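Dimeric protein of unknown function and ferredoxin-like fold (Bacteroides fragilis, PDB 3FMB) is of unknown function but forms a dimer of ferredoxin-like subunits of the stress-responsive A/B barrel (Dabb) family. Local coordinates at residues H23-K28 with R111-Y116; V40-F45 with W74-Y79; E47-L52 with I62-N67; A54-I59 with K89-H94. One frame throughout, in Å; residues are numbered along the deposited sequence. Where two conformers were deposited one is given.

Interaction 1. Residues H23-K28 with R111-Y116. With SO4 (sulfate ion), chain C.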
# COMPACT_ATOMS: atom_id res chain seq x y z
N HIS A 23 -0.98 5.12 -6.77
CA HIS A 23 -2.24 4.44 -6.50
C HIS A 23 -1.85 3.11 -5.83
O HIS A 23 -1.25 2.22 -6.48
CB HIS A 23 -3.00 4.19 -7.82
CG HIS A 23 -4.20 3.28 -7.71
ND1 HIS A 23 -5.30 3.58 -6.94
CD2 HIS A 23 -4.46 2.07 -8.27
CE1 HIS A 23 -6.19 2.60 -7.06
NE2 HIS A 23 -5.69 1.65 -7.83
N ILE A 24 -2.09 3.00 -4.53
CA ILE A 24 -1.68 1.82 -3.78
C ILE A 24 -2.92 1.15 -3.22
O ILE A 24 -3.75 1.80 -2.55
CB ILE A 24 -0.72 2.17 -2.61
CG1 ILE A 24 0.53 2.87 -3.17
CG2 ILE A 24 -0.40 0.87 -1.78
CD1 ILE A 24 1.69 2.94 -2.13
N VAL A 25 -3.04 -0.14 -3.48
CA VAL A 25 -4.23 -0.91 -3.01
C VAL A 25 -3.73 -2.20 -2.36
O VAL A 25 -2.87 -2.90 -2.91
CB VAL A 25 -5.25 -1.28 -4.17
CG1 VAL A 25 -6.56 -1.89 -3.57
CG2 VAL A 25 -5.52 -0.08 -5.10
N LEU A 26 -4.24 -2.48 -1.16
CA LEU A 26 -3.99 -3.77 -0.51
C LEU A 26 -5.33 -4.52 -0.40
O LEU A 26 -6.40 -3.89 -0.19
CB LEU A 26 -3.41 -3.56 0.88
CG LEU A 26 -2.07 -2.82 1.00
CD1 LEU A 26 -1.61 -2.73 2.50
CD2 LEU A 26 -0.98 -3.34 0.09
N PHE A 27 -5.25 -5.83 -0.61
CA PHE A 27 -6.38 -6.73 -0.49
C PHE A 27 -6.14 -7.84 0.55
O PHE A 27 -5.04 -8.42 0.67
CB PHE A 27 -6.66 -7.42 -1.83
CG PHE A 27 -7.01 -6.50 -2.94
CD1 PHE A 27 -8.32 -6.10 -3.13
CD2 PHE A 27 -6.02 -6.03 -3.80
CE1 PHE A 27 -8.66 -5.21 -4.18
CE2 PHE A 27 -6.35 -5.17 -4.84
CZ PHE A 27 -7.65 -4.78 -5.04
N LYS A 28 -7.23 -8.19 1.23
CA LYS A 28 -7.29 -9.32 2.15
C LYS A 28 -8.41 -10.24 1.68
O LYS A 28 -9.56 -9.84 1.45
CB LYS A 28 -7.52 -8.81 3.57
CG LYS A 28 -7.51 -9.93 4.62
CD LYS A 28 -7.46 -9.37 6.06
CE LYS A 28 -7.57 -10.47 7.09
NZ LYS A 28 -6.94 -10.09 8.41
N ARG A 111 -10.66 -4.34 0.90
CA ARG A 111 -9.80 -3.53 0.05
C ARG A 111 -9.49 -2.23 0.78
O ARG A 111 -10.39 -1.54 1.28
CB ARG A 111 -10.50 -3.23 -1.28
CG ARG A 111 -9.79 -2.25 -2.18
CD ARG A 111 -10.65 -1.93 -3.40
NE ARG A 111 -10.07 -0.89 -4.25
CZ ARG A 111 -10.15 0.42 -4.05
NH1 ARG A 111 -10.74 0.91 -2.99
NH2 ARG A 111 -9.58 1.24 -4.90
N ALA A 112 -8.22 -1.86 0.75
CA ALA A 112 -7.71 -0.62 1.35
C ALA A 112 -6.97 0.12 0.24
O ALA A 112 -6.17 -0.49 -0.49
CB ALA A 112 -6.75 -0.95 2.52
N CYS A 113 -7.22 1.41 0.09
CA CYS A 113 -6.54 2.16 -0.94
C CYS A 113 -6.24 3.60 -0.55
O CYS A 113 -7.06 4.29 0.04
CB CYS A 113 -7.38 2.17 -2.24
SG CYS A 113 -6.80 3.31 -3.56
N VAL A 114 -5.06 4.06 -0.92
CA VAL A 114 -4.66 5.45 -0.78
C VAL A 114 -4.05 5.87 -2.10
O VAL A 114 -3.21 5.16 -2.64
CB VAL A 114 -3.64 5.66 0.35
CG1 VAL A 114 -3.04 7.12 0.27
CG2 VAL A 114 -4.27 5.31 1.73
N ASP A 115 -4.47 7.04 -2.60
CA ASP A 115 -3.89 7.65 -3.79
C ASP A 115 -3.24 8.91 -3.33
O ASP A 115 -3.89 9.74 -2.67
CB ASP A 115 -4.95 7.99 -4.85
CG ASP A 115 -5.66 6.76 -5.41
OD1 ASP A 115 -5.06 5.66 -5.46
OD2 ASP A 115 -6.86 6.86 -5.79
N TYR A 116 -1.97 9.07 -3.65
CA TYR A 116 -1.22 10.25 -3.22
C TYR A 116 -0.30 10.82 -4.25
O TYR A 116 0.19 10.10 -5.13
CB TYR A 116 -0.45 9.94 -1.93
CG TYR A 116 0.66 8.94 -1.97
CD1 TYR A 116 0.43 7.58 -1.68
CD2 TYR A 116 1.99 9.35 -2.17
CE1 TYR A 116 1.48 6.65 -1.63
CE2 TYR A 116 3.06 8.40 -2.10
CZ TYR A 116 2.79 7.09 -1.85
OH TYR A 116 3.86 6.23 -1.80
S SO4 C . -8.35 -0.63 -7.94
O1 SO4 C . -6.91 -0.79 -8.46
O2 SO4 C . -9.37 -0.96 -8.93
O3 SO4 C . -8.67 0.73 -7.44
O4 SO4 C . -8.63 -1.58 -6.84
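Asp-115 OD1 accepts the ring N-H of His-23 at 2.6 Å from ND1. OD1 lies close to the imidazole plane, and ND1 meets it on the syn side, 20° out of the carboxylate plane. The other ring nitrogen, NE2, gives a straight bond of 2.8 Å to O1 of a sulfate that probably comes from the crystallisation liquor; in this crystal both ring nitrogens are held, which fixes the ring's rotation. Arg-111 holds the same ion through a different pair of oxygens: NE donates to O4 at 3.0 Å and NH2 to O3 at 2.7 Å. Its side chain runs extended from CG to NE, passing beside the Phe-27 ring, and CG lies 3.5 Å from Val-25 CG1. The strands beneath are the antiparallel pair 21-29 and 108-117 of the ferredoxin-like sheet; segments 23-28 and 111-116 run 170° apart. Ile-24 and Val-114 form a hydrogen-bonded pair, as do Leu-26 and Ala-112, where Leu-26 N to Ala-112 O measures 2.9 Å. On the sheet face that carries Ile-24, Leu-26 and Ala-112, Ile-24 CD1 touches the edge of the Tyr-116 ring at CE1, 3.7 Å away. Glu-63 of the second subunit hydrogen-bonds Tyr-116 OH, while Glu-72 of that subunit forms a salt bridge with Arg-111 NH1.

Interaction 2. Residues V40-F45 with W74-Y79. With EDO (1,2-ethanediol), chain D.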
# COMPACT_ATOMS: atom_id res chain seq x y z
N VAL A 40 -4.21 -19.73 -5.84
CA VAL A 40 -4.63 -19.70 -7.23
C VAL A 40 -5.11 -18.30 -7.60
O VAL A 40 -4.71 -17.74 -8.62
CB VAL A 40 -5.75 -20.76 -7.52
CG1 VAL A 40 -6.48 -20.48 -8.89
CG2 VAL A 40 -5.15 -22.19 -7.44
N VAL A 41 -5.97 -17.75 -6.76
CA VAL A 41 -6.48 -16.40 -6.93
C VAL A 41 -5.36 -15.34 -6.94
O VAL A 41 -5.33 -14.49 -7.82
CB VAL A 41 -7.51 -16.07 -5.84
CG1 VAL A 41 -7.84 -14.56 -5.83
CG2 VAL A 41 -8.78 -16.92 -6.06
N MSE A 42 -4.47 -15.42 -5.94
CA MSE A 42 -3.33 -14.48 -5.84
C MSE A 42 -2.45 -14.50 -7.08
O MSE A 42 -2.16 -13.45 -7.65
CB MSE A 42 -2.51 -14.81 -4.59
CG MSE A 42 -3.24 -14.45 -3.27
SE MSE A 42 -2.54 -15.28 -1.73
CE MSE A 42 -0.78 -14.48 -1.63
N ASN A 43 -2.04 -15.69 -7.51
CA ASN A 43 -1.23 -15.86 -8.71
C ASN A 43 -1.98 -15.36 -9.96
O ASN A 43 -1.43 -14.59 -10.76
CB ASN A 43 -0.78 -17.32 -8.88
CG ASN A 43 0.33 -17.74 -7.92
OD1 ASN A 43 1.08 -16.92 -7.42
ND2 ASN A 43 0.46 -19.04 -7.68
N SER A 44 -3.23 -15.76 -10.11
CA SER A 44 -3.99 -15.36 -11.29
C SER A 44 -4.15 -13.83 -11.40
O SER A 44 -3.97 -13.26 -12.48
CB SER A 44 -5.36 -16.03 -11.32
OG SER A 44 -5.20 -17.40 -11.56
N PHE A 45 -4.46 -13.19 -10.26
CA PHE A 45 -4.59 -11.73 -10.15
C PHE A 45 -3.28 -11.04 -10.49
O PHE A 45 -3.27 -10.14 -11.28
CB PHE A 45 -5.02 -11.35 -8.75
CG PHE A 45 -5.20 -9.87 -8.56
CD1 PHE A 45 -6.28 -9.21 -9.14
CD2 PHE A 45 -4.28 -9.12 -7.83
CE1 PHE A 45 -6.47 -7.85 -8.96
CE2 PHE A 45 -4.49 -7.73 -7.66
CZ PHE A 45 -5.59 -7.13 -8.25
N TRP A 74 -2.76 -9.33 5.39
CA TRP A 74 -3.24 -8.94 4.08
C TRP A 74 -2.41 -9.69 3.07
O TRP A 74 -1.24 -10.01 3.32
CB TRP A 74 -3.16 -7.42 3.88
CG TRP A 74 -4.17 -6.74 4.78
CD1 TRP A 74 -4.24 -6.79 6.14
CD2 TRP A 74 -5.29 -5.95 4.35
NE1 TRP A 74 -5.34 -6.10 6.59
CE2 TRP A 74 -6.00 -5.56 5.52
CE3 TRP A 74 -5.77 -5.57 3.11
CZ2 TRP A 74 -7.15 -4.76 5.46
CZ3 TRP A 74 -6.92 -4.81 3.06
CH2 TRP A 74 -7.60 -4.39 4.23
N ASN A 75 -3.03 -10.06 1.95
CA ASN A 75 -2.40 -11.02 1.04
C ASN A 75 -1.76 -10.42 -0.21
O ASN A 75 -0.79 -10.97 -0.74
CB ASN A 75 -3.42 -12.10 0.54
CG ASN A 75 -4.38 -12.56 1.63
OD1 ASN A 75 -5.37 -11.90 1.88
ND2 ASN A 75 -4.11 -13.68 2.22
N ILE A 76 -2.32 -9.34 -0.70
CA ILE A 76 -1.98 -8.81 -2.00
C ILE A 76 -1.78 -7.29 -1.93
O ILE A 76 -2.62 -6.57 -1.34
CB ILE A 76 -3.13 -9.08 -3.04
CG1 ILE A 76 -3.44 -10.59 -3.21
CG2 ILE A 76 -2.76 -8.39 -4.39
CD1 ILE A 76 -4.81 -10.86 -3.98
N ALA A 77 -0.71 -6.81 -2.57
CA ALA A 77 -0.45 -5.39 -2.71
C ALA A 77 -0.41 -5.07 -4.21
O ALA A 77 0.20 -5.81 -4.98
CB ALA A 77 0.88 -5.00 -2.08
N LEU A 78 -1.06 -3.96 -4.59
CA LEU A 78 -0.92 -3.39 -5.91
C LEU A 78 -0.28 -2.01 -5.74
O LEU A 78 -0.76 -1.16 -4.98
CB LEU A 78 -2.29 -3.27 -6.55
CG LEU A 78 -2.31 -2.82 -8.03
CD1 LEU A 78 -3.49 -3.55 -8.72
CD2 LEU A 78 -2.43 -1.26 -8.09
N TYR A 79 0.84 -1.82 -6.40
CA TYR A 79 1.57 -0.58 -6.37
C TYR A 79 1.63 -0.06 -7.79
O TYR A 79 2.07 -0.77 -8.68
CB TYR A 79 2.96 -0.82 -5.80
CG TYR A 79 3.85 0.40 -5.89
CD1 TYR A 79 3.79 1.41 -4.92
CD2 TYR A 79 4.71 0.58 -6.98
CE1 TYR A 79 4.59 2.56 -5.03
CE2 TYR A 79 5.51 1.74 -7.09
CZ TYR A 79 5.43 2.72 -6.10
OH TYR A 79 6.23 3.83 -6.20
C1 EDO D . -1.25 -14.35 5.55
O1 EDO D . -0.03 -14.11 6.23
C2 EDO D . -1.46 -13.25 4.50
O2 EDO D . -0.55 -13.36 3.43
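Met-42, a selenomethionine in this crystal, is the first residue of helix segment 40-45 to meet segment 74-79. Its CG lies 3.9 Å from Ile-76 CG1. Beyond CG the chain bends at the last torsion (chi3 65°), which brings the methyl CE to 3.6 Å from the backbone oxygen of Asn-75, while SE sits 4.0 Å from Asn-75 CB. The two side chains cross at about a right angle. One helical turn further on, Phe-45 points at the strand with CG trans to its own backbone nitrogen (chi1 -179°). One side of its ring, CD2 and CE2, rests on Ile-76 CG2, with CE2 3.8 Å away, and CZ reaches Leu-78 CD1 at 4.2 Å. Ile-76 therefore serves both helix residues through different branches: CG1 and CD1 for Met-42, CG2 for Phe-45. Leu-104 packs on both Phe-45 and Ile-76, and Val-64 of the adjoining strand also touches Ile-76. Asn-75 and Ile-76 both stand opposite Phe-27, a classic beta bulge, and Asn-75 OD1 accepts the backbone N-H of Leu-29. The axes of segments 40-45 and 76-79 approach to 10.3 Å with N-to-C directions only 12° apart, and no hydrogen bond joins the two sides; this is the apolar helix-on-sheet layer of an alpha/beta sandwich, as in the ferredoxin-like fold.

Interaction 3. Residues E47-L52 with I62-N67. With EDO (1,2-ethanediol), chain D.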
# COMPACT_ATOMS: atom_id res chain seq x y z
N GLU A 47 -0.74 -12.11 -12.30
CA GLU A 47 -0.52 -12.28 -13.74
C GLU A 47 -1.39 -11.34 -14.57
O GLU A 47 -0.91 -10.76 -15.55
CB GLU A 47 -0.79 -13.73 -14.16
CG GLU A 47 -0.41 -14.05 -15.60
CD GLU A 47 -0.96 -15.40 -16.06
OE1 GLU A 47 -0.15 -16.24 -16.52
OE2 GLU A 47 -2.19 -15.63 -15.97
N ALA A 48 -2.66 -11.22 -14.20
CA ALA A 48 -3.64 -10.42 -14.95
C ALA A 48 -3.32 -8.92 -14.86
O ALA A 48 -3.36 -8.22 -15.88
CB ALA A 48 -5.08 -10.71 -14.46
N ILE A 49 -2.99 -8.45 -13.66
CA ILE A 49 -2.61 -7.05 -13.46
C ILE A 49 -1.33 -6.69 -14.20
O ILE A 49 -1.24 -5.65 -14.87
CB ILE A 49 -2.47 -6.68 -11.97
CG1 ILE A 49 -3.85 -6.76 -11.27
CG2 ILE A 49 -1.83 -5.28 -11.82
CD1 ILE A 49 -4.95 -5.70 -11.74
N GLU A 50 -0.35 -7.58 -14.13
CA GLU A 50 0.95 -7.31 -14.71
C GLU A 50 0.93 -7.34 -16.26
O GLU A 50 1.80 -6.76 -16.88
CB GLU A 50 2.01 -8.20 -14.04
CG GLU A 50 2.20 -7.73 -12.56
CD GLU A 50 3.30 -8.44 -11.77
OE1 GLU A 50 3.76 -9.49 -12.22
OE2 GLU A 50 3.72 -7.91 -10.69
N ALA A 51 -0.11 -7.93 -16.86
CA ALA A 51 -0.33 -7.91 -18.31
C ALA A 51 -1.02 -6.63 -18.82
O ALA A 51 -1.10 -6.41 -20.03
CB ALA A 51 -1.14 -9.12 -18.75
N LEU A 52 -1.48 -5.77 -17.92
CA LEU A 52 -2.27 -4.61 -18.32
C LEU A 52 -1.51 -3.48 -19.01
O LEU A 52 -2.08 -2.82 -19.86
CB LEU A 52 -3.02 -4.04 -17.10
CG LEU A 52 -4.11 -4.90 -16.45
CD1 LEU A 52 -4.67 -4.16 -15.22
CD2 LEU A 52 -5.20 -5.24 -17.47
N ILE A 62 3.25 -0.44 -12.76
CA ILE A 62 2.33 -1.29 -11.99
C ILE A 62 3.06 -2.58 -11.59
O ILE A 62 3.89 -3.10 -12.32
CB ILE A 62 0.99 -1.61 -12.74
CG1 ILE A 62 -0.11 -2.11 -11.79
CG2 ILE A 62 1.26 -2.54 -14.01
CD1 ILE A 62 -1.57 -1.84 -12.30
N GLU A 63 2.80 -3.02 -10.37
CA GLU A 63 3.26 -4.32 -9.93
C GLU A 63 2.33 -4.85 -8.86
O GLU A 63 1.68 -4.07 -8.14
CB GLU A 63 4.68 -4.21 -9.38
CG GLU A 63 4.77 -3.47 -8.07
CD GLU A 63 6.19 -3.09 -7.67
OE1 GLU A 63 7.09 -3.11 -8.53
OE2 GLU A 63 6.38 -2.73 -6.50
N VAL A 64 2.28 -6.19 -8.76
CA VAL A 64 1.53 -6.85 -7.70
C VAL A 64 2.50 -7.63 -6.83
O VAL A 64 3.29 -8.43 -7.34
CB VAL A 64 0.42 -7.76 -8.26
CG1 VAL A 64 -0.18 -8.65 -7.16
CG2 VAL A 64 -0.65 -6.88 -8.96
N GLY A 65 2.42 -7.39 -5.53
CA GLY A 65 3.22 -8.08 -4.53
C GLY A 65 2.36 -9.02 -3.72
O GLY A 65 1.29 -8.69 -3.28
N LEU A 66 2.86 -10.24 -3.55
CA LEU A 66 2.18 -11.24 -2.72
C LEU A 66 2.90 -11.34 -1.36
O LEU A 66 4.13 -11.46 -1.30
CB LEU A 66 2.14 -12.59 -3.47
CG LEU A 66 1.44 -12.61 -4.84
CD1 LEU A 66 1.36 -14.05 -5.34
CD2 LEU A 66 0.06 -11.91 -4.69
N ASN A 67 2.15 -11.19 -0.26
CA ASN A 67 2.73 -11.12 1.04
C ASN A 67 3.61 -12.31 1.41
O ASN A 67 3.21 -13.46 1.25
CB ASN A 67 1.64 -10.99 2.08
CG ASN A 67 2.20 -10.89 3.47
OD1 ASN A 67 3.04 -10.03 3.74
ND2 ASN A 67 1.80 -11.80 4.33
C1 EDO D . -1.25 -14.35 5.55
O1 EDO D . -0.03 -14.11 6.23
C2 EDO D . -1.46 -13.25 4.50
O2 EDO D . -0.55 -13.36 3.43
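Ile-49 and Glu-50, in the last part of helix 35-50, meet edge strand 61-66, the next element of the ferredoxin-like fold and an outermost strand of this chain's sheet. Ile-49 works through its CG2 branch, which is trans to the backbone nitrogen because CG1 takes the place beside it (chi1 -66°). That methyl lies between two strand side chains, 3.5 Å from Ile-62 CD1 and 3.5 Å from Val-64 CG2, both tighter than usual carbon contacts. Ile-49 crosses each at roughly a right angle. Val-64 meets the helix with CG2, which also touches Ile-49 CB. Leu-78 and Ala-100 pack around Ile-49 as well. Glu-50 starts out along the flank of the contact, but its chain is extended beyond CG, carrying the carboxylate to the strand backbone. Lys-46 forms a salt bridge with Glu-50 OE2 and also donates to Val-64 O, so the lysine ties helix and strand together and probably stabilises the carboxylate's charge. Val-64 N bonds Glu-50 OE2 at 3.0 Å, nearly straight at 177°, from the anti side of the carboxylate and 22° out of its plane.

Interaction 4. Residues A54-I59 with K89-H94. With EDO (1,2-ethanediol), chain F; SO4 (sulfate ion), chain C.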
# COMPACT_ATOMS: atom_id res chain seq x y z
N ALA A 54 0.41 -3.34 -21.47
CA ALA A 54 0.31 -3.48 -22.93
C ALA A 54 -1.06 -3.09 -23.50
O ALA A 54 -1.17 -2.75 -24.69
CB ALA A 54 0.66 -4.89 -23.34
N LYS A 55 -2.09 -3.17 -22.67
CA LYS A 55 -3.46 -2.84 -23.03
C LYS A 55 -3.83 -1.41 -22.62
O LYS A 55 -4.56 -0.74 -23.32
CB LYS A 55 -4.43 -3.82 -22.36
CG LYS A 55 -4.29 -5.29 -22.78
CD LYS A 55 -4.31 -5.45 -24.31
CE LYS A 55 -4.61 -6.87 -24.76
NZ LYS A 55 -6.04 -7.05 -25.17
N ILE A 56 -3.28 -0.94 -21.50
CA ILE A 56 -3.69 0.33 -20.88
C ILE A 56 -2.51 1.29 -20.81
O ILE A 56 -1.67 1.23 -19.90
CB ILE A 56 -4.29 0.14 -19.46
CG1 ILE A 56 -5.32 -1.00 -19.44
CG2 ILE A 56 -4.90 1.48 -18.98
CD1 ILE A 56 -6.04 -1.26 -18.07
N SER A 57 -2.45 2.19 -21.79
CA SER A 57 -1.28 3.03 -21.99
C SER A 57 -1.06 4.04 -20.87
O SER A 57 0.07 4.45 -20.62
CB SER A 57 -1.38 3.76 -23.33
OG SER A 57 -2.37 4.76 -23.27
N VAL A 58 -2.12 4.43 -20.16
CA VAL A 58 -1.96 5.40 -19.06
C VAL A 58 -1.22 4.84 -17.82
O VAL A 58 -0.85 5.62 -16.94
CB VAL A 58 -3.30 6.09 -18.59
CG1 VAL A 58 -3.94 6.88 -19.71
CG2 VAL A 58 -4.29 5.10 -17.99
N ILE A 59 -1.03 3.52 -17.72
CA ILE A 59 -0.24 2.96 -16.61
C ILE A 59 1.22 3.33 -16.79
O ILE A 59 1.84 2.97 -17.80
CB ILE A 59 -0.33 1.41 -16.49
CG1 ILE A 59 -1.78 0.94 -16.29
CG2 ILE A 59 0.57 0.89 -15.33
CD1 ILE A 59 -1.97 -0.63 -16.49
N LYS A 89 -8.66 6.62 -12.80
CA LYS A 89 -10.04 6.25 -13.01
C LYS A 89 -10.23 5.59 -14.39
O LYS A 89 -11.00 4.62 -14.53
CB LYS A 89 -10.94 7.44 -12.82
CG LYS A 89 -12.42 7.13 -13.16
CD LYS A 89 -13.43 7.73 -12.18
CE LYS A 89 -14.42 6.66 -11.71
NZ LYS A 89 -13.74 5.70 -10.79
N PHE A 90 -9.51 6.08 -15.39
CA PHE A 90 -9.49 5.43 -16.72
C PHE A 90 -9.04 3.98 -16.62
O PHE A 90 -9.68 3.06 -17.15
CB PHE A 90 -8.58 6.24 -17.64
CG PHE A 90 -8.53 5.75 -19.03
CD1 PHE A 90 -9.35 6.31 -20.02
CD2 PHE A 90 -7.66 4.73 -19.39
CE1 PHE A 90 -9.29 5.87 -21.29
CE2 PHE A 90 -7.61 4.27 -20.72
CZ PHE A 90 -8.41 4.83 -21.63
N TYR A 91 -7.91 3.77 -15.95
CA TYR A 91 -7.44 2.43 -15.62
C TYR A 91 -8.46 1.59 -14.83
O TYR A 91 -8.71 0.43 -15.15
CB TYR A 91 -6.14 2.57 -14.82
CG TYR A 91 -5.84 1.43 -13.87
CD1 TYR A 91 -5.19 0.28 -14.31
CD2 TYR A 91 -6.20 1.51 -12.54
CE1 TYR A 91 -4.88 -0.77 -13.41
CE2 TYR A 91 -5.94 0.49 -11.66
CZ TYR A 91 -5.28 -0.64 -12.09
OH TYR A 91 -5.05 -1.61 -11.21
N ALA A 92 -9.07 2.18 -13.80
CA ALA A 92 -9.95 1.40 -12.91
C ALA A 92 -11.18 0.84 -13.65
O ALA A 92 -11.61 -0.30 -13.43
CB ALA A 92 -10.37 2.25 -11.69
N THR A 93 -11.72 1.65 -14.55
CA THR A 93 -12.93 1.32 -15.34
C THR A 93 -12.65 0.55 -16.63
O THR A 93 -13.59 0.12 -17.31
CB THR A 93 -13.71 2.60 -15.67
OG1 THR A 93 -12.84 3.54 -16.34
CG2 THR A 93 -14.27 3.22 -14.41
N HIS A 94 -11.37 0.41 -16.98
CA HIS A 94 -11.00 -0.22 -18.24
C HIS A 94 -11.41 -1.70 -18.22
O HIS A 94 -11.18 -2.37 -17.23
CB HIS A 94 -9.49 -0.08 -18.49
CG HIS A 94 -9.06 -0.48 -19.86
ND1 HIS A 94 -8.99 -1.80 -20.27
CD2 HIS A 94 -8.58 0.25 -20.90
CE1 HIS A 94 -8.52 -1.85 -21.50
NE2 HIS A 94 -8.29 -0.62 -21.91
C1 EDO F . -11.56 6.94 -8.01
O1 EDO F . -12.13 6.42 -6.79
C2 EDO F . -10.44 6.04 -8.53
O2 EDO F . -10.79 5.34 -9.76
S SO4 C . -8.35 -0.63 -7.94
O1 SO4 C . -6.91 -0.79 -8.46
O2 SO4 C . -9.37 -0.96 -8.93
O3 SO4 C . -8.67 0.73 -7.44
O4 SO4 C . -8.63 -1.58 -6.84
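Ile-56 lays its CG1 branch over one face of the His-94 imidazole: CG1 stands 3.7 Å from the ring centroid, 4° off the ring normal, a CH-pi contact. The terminal CD1 carries on past the centre to His-94 CG, 3.6 Å away, and the two side chains arrive from opposite directions. The CG2 branch of Ile-56 meets the edge of the Phe-90 ring at CE2, 4.3 Å away. Val-58 adds its CG2 to that ring, 3.7 Å from Phe-90 CD2; with chi1 at -61° this methyl sits between the backbone nitrogen and the carbonyl carbon. Deeper in, Ile-59 CD1 approaches Tyr-91 CD1 at 4.0 Å. A type I beta turn from Ile-56 to Ile-59, closed by Ile-59 N to Ile-56 O at 3.2 Å, probably helps set the spacing of these three side chains. Across from it, His-94 is the N-cap of helix 95-102, its ND1 accepting from Glu-96 N, which helps hold the ring. Tyr-91 is packed by Phe-82 and His-97, and its OH gives a weak hydrogen bond to the sulfate, 3.4 Å from O1. The loop after helix 35-50 of the ferredoxin-like subunit thus packs on helix 85-93 and its junction with helix 95-102; no hydrogen bond joins the segments, which points to partly buried van der Waals and CH-pi contact rather than directed polar bonds.

How the interactions relate
Interactions 1, 2 and 3 share one four-stranded sheet: 1 pairs the inner strand 21-29 with the outer strand 108-117, while 2 and 3 set successive parts of helix 35-50 on strands 76-82 and 61-66. Interactions 1 and 2 are buried; 3 and 4 are only partly so, and 4 lies farthest from the chain centre, about 12 Å between centres. Their chemistry follows their place: a backbone ladder with charged groups in 1, apolar packing in 2, packing plus one carboxylate bond in 3, and aliphatic-aromatic contacts in 4. Tyr-91 links 4 to the others, touching His-23, Leu-78 and Ile-62. Interactions 1 and 4 share the sulfate, whereas the second subunit reaches 1, 2 and 3.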